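PDB 4QYR: AT-less polyketide synthase from Streptomyces platensis subsp. rosaceus, which probably catalyses decarboxylative condensation of acyl chains on carrier proteins as the ketosynthase domain of an AT-less modular polyketide synthase that makes isomigrastatin. Local coordinates for residues Pro42-Asp47 and Arg66-Asp71; Gly125-His130 and Leu203-Thr208. All blocks are in the same frame, centred on the assembly; numbering follows the deposited sequence.

Contact 1: residues Pro42-Asp47 and Arg66-Asp71; sequences PGDRFD and RIEGVD. With GOL (glycerol), chain B.
Pro42-Asp47 and Arg66-Asp71 are two loops in the N-terminal part of the ketosynthase domain, lining a small polar pocket that holds a glycerol, most likely an additive of crystallisation. No hydrogen bond joins the loops directly. The Arg45 and Arg66 side chains run antiparallel past one another, their guanidinium planes 79° apart. Arg66 CD lies over one face of the Arg45 guanidinium, 3.8 Å from NH2, and Val70 CG1 over the opposite face, each near the rim, while Ile67 O sits at the edge, 3.6 Å from NH2. Arg45 CG is anti to the backbone N (chi1 179°), which lays it over the centre of the Phe46 ring; Arg45 NH1 forms a salt bridge with Glu238. Pro42 O stands above the Arg66 guanidinium plane, 3.3 Å from NE, but the angle is too poor for a bond, and NE bonds instead to Asp40 O. Glycerol O3 accepts from Val70 N at 2.9 Å and donates to Asp71 OD1 at 2.9 Å; O1 receives a weak bond from Arg66 NH2. Long arginines suit this gap because they span it with methylenes and still offer N-H groups. Asp44 OD2 and Glu68 OE2, 4.3 Å apart, both lie beside glycerol O2, and Arg66 may partly offset their negative charge. The glycerol's hydroxyls thus supply polar links that the loops do not make to each other.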
loop_
_atom_site.group_PDB
_atom_site.type_symbol
_atom_site.label_atom_id
_atom_site.label_comp_id
_atom_site.label_asym_id
_atom_site.label_seq_id
_atom_site.Cartn_x
_atom_site.Cartn_y
_atom_site.Cartn_z
ATOM N N PRO A 42 -6.688 26.334 14.860
ATOM C CA PRO A 42 -5.640 26.225 13.839
ATOM C C PRO A 42 -4.380 27.053 14.068
ATOM O O PRO A 42 -3.300 26.589 13.715
ATOM C CB PRO A 42 -6.344 26.727 12.581
ATOM C CG PRO A 42 -7.321 27.739 13.094
ATOM C CD PRO A 42 -7.791 27.209 14.416
ATOM N N GLY A 43 -4.510 28.256 14.620
ATOM C CA GLY A 43 -3.398 29.184 14.654
ATOM C C GLY A 43 -3.419 29.999 13.374
ATOM O O GLY A 43 -4.449 30.050 12.689
ATOM N N ASP A 44 -2.281 30.609 13.042
ATOM C CA ASP A 44 -2.165 31.516 11.895
ATOM C C ASP A 44 -2.202 30.791 10.544
ATOM O O ASP A 44 -2.095 31.408 9.484
ATOM C CB ASP A 44 -0.871 32.329 12.002
ATOM C CG ASP A 44 0.377 31.487 11.758
ATOM O OD1 ASP A 44 1.423 32.070 11.381
ATOM O OD2 ASP A 44 0.311 30.245 11.938
ATOM N N ARG A 45 -2.339 29.476 10.609
ATOM C CA ARG A 45 -2.383 28.597 9.450
ATOM C C ARG A 45 -3.279 29.060 8.308
ATOM O O ARG A 45 -2.881 28.994 7.151
ATOM C CB ARG A 45 -2.830 27.215 9.917
ATOM C CG ARG A 45 -2.951 26.186 8.843
ATOM C CD ARG A 45 -2.797 24.806 9.460
ATOM N NE ARG A 45 -1.467 24.636 10.035
ATOM C CZ ARG A 45 -1.019 23.501 10.565
ATOM N NH1 ARG A 45 -1.815 22.433 10.596
ATOM N NH2 ARG A 45 0.217 23.437 11.067
ATOM N N PHE A 46 -4.485 29.521 8.636
ATOM C CA PHE A 46 -5.481 29.826 7.613
ATOM C C PHE A 46 -5.808 31.286 7.519
ATOM O O PHE A 46 -6.724 31.666 6.789
ATOM C CB PHE A 46 -6.783 29.066 7.875
ATOM C CG PHE A 46 -6.612 27.589 7.957
ATOM C CD1 PHE A 46 -6.043 26.895 6.909
ATOM C CD2 PHE A 46 -7.046 26.890 9.068
ATOM C CE1 PHE A 46 -5.885 25.531 6.975
ATOM C CE2 PHE A 46 -6.895 25.520 9.146
ATOM C CZ PHE A 46 -6.315 24.836 8.098
ATOM N N ASP A 47 -5.068 32.099 8.257
ATOM C CA ASP A 47 -5.489 33.464 8.491
ATOM C C ASP A 47 -5.510 34.301 7.214
ATOM O O ASP A 47 -6.221 35.312 7.142
ATOM C CB ASP A 47 -4.609 34.119 9.558
ATOM C CG ASP A 47 -4.855 33.544 10.946
ATOM O OD1 ASP A 47 -5.531 32.492 11.038
ATOM O OD2 ASP A 47 -4.394 34.151 11.944
ATOM N N ARG A 66 1.150 20.548 16.530
ATOM C CA ARG A 66 1.434 21.148 15.226
ATOM C C ARG A 66 2.919 21.266 14.937
ATOM O O ARG A 66 3.743 21.475 15.831
ATOM C CB ARG A 66 0.824 22.541 15.115
ATOM C CG ARG A 66 -0.666 22.568 15.001
ATOM C CD ARG A 66 -1.123 23.948 14.572
ATOM N NE ARG A 66 -1.338 24.872 15.693
ATOM C CZ ARG A 66 -0.537 25.891 16.006
ATOM N NH1 ARG A 66 -0.840 26.681 17.028
ATOM N NH2 ARG A 66 0.563 26.129 15.298
ATOM N N ILE A 67 3.236 21.153 13.661
ATOM C CA ILE A 67 4.555 21.436 13.161
ATOM C C ILE A 67 4.599 22.901 12.752
ATOM O O ILE A 67 3.694 23.396 12.065
ATOM C CB ILE A 67 4.881 20.530 11.966
ATOM C CG1 ILE A 67 5.087 19.105 12.440
ATOM C CG2 ILE A 67 6.100 21.029 11.194
ATOM C CD1 ILE A 67 5.476 18.217 11.335
ATOM N N GLU A 68 5.629 23.619 13.167
ATOM C CA GLU A 68 5.729 24.990 12.712
ATOM C C GLU A 68 6.326 25.040 11.308
ATOM O O GLU A 68 7.286 24.317 11.000
ATOM C CB GLU A 68 6.554 25.828 13.679
ATOM C CG GLU A 68 5.780 27.031 14.197
ATOM C CD GLU A 68 5.105 27.828 13.074
ATOM O OE1 GLU A 68 5.757 28.077 12.032
ATOM O OE2 GLU A 68 3.917 28.200 13.231
ATOM N N GLY A 69 5.738 25.873 10.448
ATOM C CA GLY A 69 6.300 26.117 9.130
ATOM C C GLY A 69 5.881 25.096 8.101
ATOM O O GLY A 69 6.675 24.639 7.279
ATOM N N VAL A 70 4.605 24.750 8.163
ATOM C CA VAL A 70 3.973 23.749 7.318
ATOM C C VAL A 70 3.746 24.275 5.898
ATOM O O VAL A 70 3.608 23.509 4.938
ATOM C CB VAL A 70 2.627 23.302 7.982
ATOM C CG1 VAL A 70 1.453 23.399 7.032
ATOM C CG2 VAL A 70 2.765 21.917 8.612
ATOM N N ASP A 71 3.730 25.594 5.765
ATOM C CA ASP A 71 3.538 26.212 4.467
ATOM C C ASP A 71 4.877 26.489 3.796
ATOM O O ASP A 71 4.920 27.068 2.708
ATOM C CB ASP A 71 2.734 27.512 4.587
ATOM C CG ASP A 71 3.311 28.482 5.604
ATOM O OD1 ASP A 71 3.726 28.035 6.694
ATOM O OD2 ASP A 71 3.336 29.703 5.314
HETATM C C1 GOL B . 1.639 26.422 11.800
HETATM O O1 GOL B . 0.492 25.681 12.162
HETATM C C2 GOL B . 1.325 27.356 10.630
HETATM O O2 GOL B . 1.834 28.646 10.895
HETATM C C3 GOL B . 1.974 26.830 9.358
HETATM O O3 GOL B . 3.362 27.054 9.442
#

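Contact 2: residues Gly125-His130 and Leu203-Thr208; sequences GSDYHH and LLSVDT
Asp127 OD2 accepts the backbone N-H of Leu204 on its anti lone pair, at 3.2 Å and 156°. Aspartate fits here because its short chain, with CG beside the backbone N (chi1 -77°), brings the carboxylate to a peptide N-H while CB packs 3.7 Å from Leu204 CB. On the next residue of the helix, Tyr128 CD1 meets Leu204 CD1 at 4.0 Å, an oblique apolar contact; the phenol OH is held by Glu86 O. One turn along from Asp127, the His130 ring stacks on the Asp207 carboxylate, the planes 26° apart, with OD1 over the ring face and OD2 3.9 Å from ND1. Each carboxylate oxygen is held: Ser205 OG donates to Asp207 OD2 at 3.1 Å, and OD1 bonds to Asn133 of the second subunit. His129 of that subunit also meets the His130 ring, so this end of the contact belongs to the dimer interface. The segments follow adjacent parallel strands of the central sheet, 117-122 and 194-201, and the contact joins the start of helix 127-135 to the loop leading into helix 207-214, with helix 90-106 packed against Tyr128 and Leu204.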
loop_
_atom_site.group_PDB
_atom_site.type_symbol
_atom_site.label_atom_id
_atom_site.label_comp_id
_atom_site.label_asym_id
_atom_site.label_seq_id
_atom_site.Cartn_x
_atom_site.Cartn_y
_atom_site.Cartn_z
ATOM N N GLY A 125 -4.437 11.248 4.894
ATOM C CA GLY A 125 -5.421 12.244 4.531
ATOM C C GLY A 125 -5.125 13.031 3.284
ATOM O O GLY A 125 -3.972 13.242 2.938
ATOM N N SER A 126 -6.176 13.464 2.604
ATOM C CA SER A 126 -6.044 14.463 1.553
ATOM C C SER A 126 -6.634 15.784 2.029
ATOM O O SER A 126 -7.480 16.375 1.368
ATOM C CB SER A 126 -6.731 13.999 0.270
ATOM O OG SER A 126 -6.328 12.686 -0.061
ATOM N N ASP A 127 -6.198 16.229 3.197
ATOM C CA ASP A 127 -6.752 17.435 3.782
ATOM C C ASP A 127 -6.572 18.649 2.858
ATOM O O ASP A 127 -7.496 19.429 2.685
ATOM C CB ASP A 127 -6.113 17.704 5.148
ATOM C CG ASP A 127 -6.664 16.799 6.252
ATOM O OD1 ASP A 127 -7.266 15.738 5.937
ATOM O OD2 ASP A 127 -6.501 17.164 7.443
ATOM N N TYR A 128 -5.397 18.796 2.249
ATOM C CA TYR A 128 -5.094 19.970 1.426
ATOM C C TYR A 128 -5.999 20.110 0.226
ATOM O O TYR A 128 -6.385 21.217 -0.148
ATOM C CB TYR A 128 -3.655 19.918 0.940
ATOM C CG TYR A 128 -3.097 21.226 0.430
ATOM C CD1 TYR A 128 -3.039 22.343 1.249
ATOM C CD2 TYR A 128 -2.560 21.327 -0.847
ATOM C CE1 TYR A 128 -2.508 23.537 0.802
ATOM C CE2 TYR A 128 -2.022 22.521 -1.304
ATOM C CZ TYR A 128 -2.000 23.619 -0.471
ATOM O OH TYR A 128 -1.466 24.811 -0.900
ATOM N N HIS A 129 -6.315 18.976 -0.389
ATOM C CA HIS A 129 -7.106 18.946 -1.606
ATOM C C HIS A 129 -8.496 19.425 -1.285
ATOM O O HIS A 129 -9.127 20.097 -2.098
ATOM C CB HIS A 129 -7.137 17.544 -2.188
ATOM C CG HIS A 129 -7.552 17.482 -3.623
ATOM N ND1 HIS A 129 -8.190 18.522 -4.266
ATOM C CD2 HIS A 129 -7.411 16.497 -4.544
ATOM C CE1 HIS A 129 -8.422 18.185 -5.522
ATOM N NE2 HIS A 129 -7.957 16.962 -5.716
ATOM N N HIS A 130 -8.967 19.090 -0.089
ATOM C CA HIS A 130 -10.236 19.616 0.383
ATOM C C HIS A 130 -10.109 21.129 0.535
ATOM O O HIS A 130 -11.003 21.887 0.116
ATOM C CB HIS A 130 -10.658 18.964 1.704
ATOM C CG HIS A 130 -11.110 17.539 1.566
ATOM N ND1 HIS A 130 -10.798 16.564 2.490
ATOM C CD2 HIS A 130 -11.861 16.928 0.616
ATOM C CE1 HIS A 130 -11.330 15.415 2.112
ATOM N NE2 HIS A 130 -11.981 15.607 0.980
ATOM N N LEU A 203 -2.519 18.264 9.451
ATOM C CA LEU A 203 -3.905 18.628 9.714
ATOM C C LEU A 203 -4.270 19.939 8.998
ATOM O O LEU A 203 -4.044 21.029 9.520
ATOM C CB LEU A 203 -4.118 18.747 11.221
ATOM C CG LEU A 203 -3.390 17.672 12.026
ATOM C CD1 LEU A 203 -3.292 18.067 13.485
ATOM C CD2 LEU A 203 -4.130 16.376 11.911
ATOM N N LEU A 204 -4.838 19.823 7.802
ATOM C CA LEU A 204 -5.000 20.977 6.937
ATOM C C LEU A 204 -6.452 21.254 6.597
ATOM O O LEU A 204 -6.736 22.109 5.752
ATOM C CB LEU A 204 -4.189 20.787 5.654
ATOM C CG LEU A 204 -2.682 20.622 5.889
ATOM C CD1 LEU A 204 -1.939 20.404 4.581
ATOM C CD2 LEU A 204 -2.109 21.821 6.653
ATOM N N SER A 205 -7.370 20.538 7.245
ATOM C CA SER A 205 -8.803 20.780 7.040
ATOM C C SER A 205 -9.644 20.354 8.233
ATOM O O SER A 205 -9.174 19.672 9.141
ATOM C CB SER A 205 -9.312 20.050 5.796
ATOM O OG SER A 205 -9.885 18.795 6.153
ATOM N N VAL A 206 -10.905 20.758 8.198
ATOM C CA VAL A 206 -11.861 20.491 9.265
ATOM C C VAL A 206 -12.449 19.088 9.225
ATOM O O VAL A 206 -12.706 18.490 10.270
ATOM C CB VAL A 206 -13.027 21.474 9.196
ATOM C CG1 VAL A 206 -13.875 21.351 10.423
ATOM C CG2 VAL A 206 -12.503 22.874 9.076
ATOM N N ASP A 207 -12.670 18.592 8.009
ATOM C CA ASP A 207 -13.365 17.338 7.761
ATOM C C ASP A 207 -13.107 16.233 8.781
ATOM O O ASP A 207 -14.042 15.766 9.438
ATOM C CB ASP A 207 -13.004 16.821 6.367
ATOM C CG ASP A 207 -13.488 17.744 5.259
ATOM O OD1 ASP A 207 -14.542 17.434 4.640
ATOM O OD2 ASP A 207 -12.809 18.771 5.009
ATOM N N THR A 208 -11.851 15.814 8.922
ATOM C CA THR A 208 -11.571 14.690 9.805
ATOM C C THR A 208 -11.709 15.077 11.274
ATOM O O THR A 208 -12.078 14.253 12.102
ATOM C CB THR A 208 -10.181 14.113 9.555
ATOM O OG1 THR A 208 -9.981 13.961 8.148
ATOM C CG2 THR A 208 -10.035 12.757 10.220
#

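Overall arrangement
The contacts lie 13 Å apart, centre to centre, on the same side of the chain's centre, and 203-208 touches both loops of contact 1. Arg45 NH1 probably bonds to Leu203 O at 2.8 Å, and Val70 CG1 packs 3.9 Å from Leu204 CD2, so Leu204 faces contact 1 with one methyl and Tyr128 with the other. Glu238 ties the parts together: it pairs with Arg45 and also accepts the backbone N-H groups of Ile67 and Leu203. Helix 51-56 packs against both. Contact 1 holds the glycerol, whereas contact 2 runs on to the second subunit, so the 203-208 segment connects the glycerol site to the subunit interface.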